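Local coordinates for protein NURA (Sulfolobus solfataricus, PDB 2YGK) that degrades DNA ends as a manganese-dependent homodimeric nuclease, probably working with the HerA helicase to resect double-strand breaks for repair, at residues K34-Y38 against D208-T212. Residues are numbered along the deposited sequence; the frame is centred on the assembly and turned at random.
Sequences KVNEY and DLFGT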
# COMPACT_ATOMS: atom_id res chain seq x y z
N LYS A 34 -11.92 3.74 33.07
CA LYS A 34 -10.46 3.54 33.16
C LYS A 34 -9.64 4.64 32.51
O LYS A 34 -8.50 4.87 32.89
CB LYS A 34 -10.06 2.16 32.60
CG LYS A 34 -10.59 1.04 33.46
CD LYS A 34 -10.28 -0.34 32.91
CE LYS A 34 -10.90 -1.42 33.82
NZ LYS A 34 -10.68 -2.81 33.35
N VAL A 35 -10.22 5.34 31.54
CA VAL A 35 -9.51 6.43 30.88
C VAL A 35 -9.05 7.41 31.92
O VAL A 35 -7.86 7.65 32.07
CB VAL A 35 -10.39 7.17 29.87
CG1 VAL A 35 -9.82 8.54 29.59
CG2 VAL A 35 -10.49 6.38 28.60
N ASN A 36 -10.00 7.97 32.65
CA ASN A 36 -9.72 9.02 33.62
C ASN A 36 -8.82 8.54 34.78
O ASN A 36 -8.03 9.31 35.30
CB ASN A 36 -11.04 9.63 34.12
CG ASN A 36 -11.91 10.15 32.97
OD1 ASN A 36 -11.41 10.77 32.02
ND2 ASN A 36 -13.21 9.89 33.05
N GLU A 37 -8.93 7.25 35.13
CA GLU A 37 -7.96 6.58 35.98
C GLU A 37 -6.57 6.77 35.40
O GLU A 37 -5.66 7.16 36.11
CB GLU A 37 -8.23 5.07 36.06
CG GLU A 37 -9.64 4.63 36.54
CD GLU A 37 -9.79 4.52 38.03
OE1 GLU A 37 -8.78 4.67 38.76
OE2 GLU A 37 -10.93 4.29 38.48
N TYR A 38 -6.42 6.50 34.11
CA TYR A 38 -5.10 6.46 33.44
C TYR A 38 -4.68 7.74 32.73
O TYR A 38 -3.69 7.71 32.03
CB TYR A 38 -5.09 5.39 32.36
CG TYR A 38 -4.98 3.95 32.76
CD1 TYR A 38 -4.98 3.53 34.08
CD2 TYR A 38 -4.90 3.00 31.77
CE1 TYR A 38 -4.88 2.16 34.38
CE2 TYR A 38 -4.80 1.67 32.05
CZ TYR A 38 -4.80 1.25 33.34
OH TYR A 38 -4.71 -0.12 33.52
N ASP A 208 -1.40 -1.51 25.07
CA ASP A 208 -0.78 -1.78 26.35
C ASP A 208 -1.63 -1.27 27.46
O ASP A 208 -1.77 -1.93 28.47
CB ASP A 208 0.59 -1.11 26.44
CG ASP A 208 1.66 -1.86 25.68
OD1 ASP A 208 1.91 -3.04 26.05
OD2 ASP A 208 2.24 -1.29 24.73
N LEU A 209 -2.22 -0.09 27.27
CA LEU A 209 -2.97 0.54 28.36
C LEU A 209 -4.29 -0.16 28.62
O LEU A 209 -4.45 -0.77 29.67
CB LEU A 209 -3.22 2.04 28.11
CG LEU A 209 -2.06 2.97 28.43
CD1 LEU A 209 -2.56 4.40 28.31
CD2 LEU A 209 -1.50 2.68 29.83
N PHE A 210 -5.20 -0.07 27.65
CA PHE A 210 -6.59 -0.44 27.86
C PHE A 210 -6.96 -1.81 27.33
O PHE A 210 -7.97 -2.35 27.76
CB PHE A 210 -7.49 0.59 27.21
CG PHE A 210 -7.22 1.99 27.64
CD1 PHE A 210 -7.53 2.41 28.93
CD2 PHE A 210 -6.67 2.90 26.77
CE1 PHE A 210 -7.29 3.71 29.34
CE2 PHE A 210 -6.42 4.20 27.17
CZ PHE A 210 -6.74 4.61 28.45
N GLY A 211 -6.19 -2.35 26.40
CA GLY A 211 -6.42 -3.71 25.91
C GLY A 211 -7.79 -3.92 25.28
O GLY A 211 -8.51 -4.86 25.63
N THR A 212 -8.15 -3.03 24.35
CA THR A 212 -9.47 -3.04 23.72
C THR A 212 -9.33 -3.28 22.22
O THR A 212 -8.23 -3.43 21.71
CB THR A 212 -10.22 -1.71 23.97
OG1 THR A 212 -9.62 -0.66 23.20
CG2 THR A 212 -10.21 -1.35 25.46
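F210 slides its ring partly past that of Y38, the two planes inclined by 26° and the centroids 5.5 Å apart, which makes a strongly offset aromatic pair with little true overlap. The closest atoms are Y38 CD2 and F210 CE1, 3.5 Å apart, meeting obliquely. F210 reaches this place because its CG stands anti to its own carbonyl carbon (chi1 -54°), which carries the ring across to the C-terminal part of helix 17-38. There CE1 lies 3.8 Å from V35 CA, while V35 CG2 packs against F210 CZ at 4.1 Å. The carbonyl oxygen K34 O meets the edge of the phenyl ring near its plane, 3.9 Å from F210 CE1, even as it accepts the helical bond from Y38 N. In the RNase H-like fold of the NurA family, this contact packs the end of helix 17-38 against the loop linking strand 197-201 to helix 216-223. V219 of that second helix touches both V35 and F210, adding to the apolar patch, and the two carboxylate oxygens of D216 accept the backbone N-H groups of L209 and F210, one each, which fixes the backbone from which the phenyl ring springs. L209 meets the same carbon of the Y38 ring, its CD2 methyl 3.9 Å from Y38 CD2, and its carbonyl oxygen, L209 O, approaches Y38 CE2 to 3.4 Å at the ring edge. Beyond it, L209 rests on strand 228-236, where K231 also pairs through its backbone with Y38.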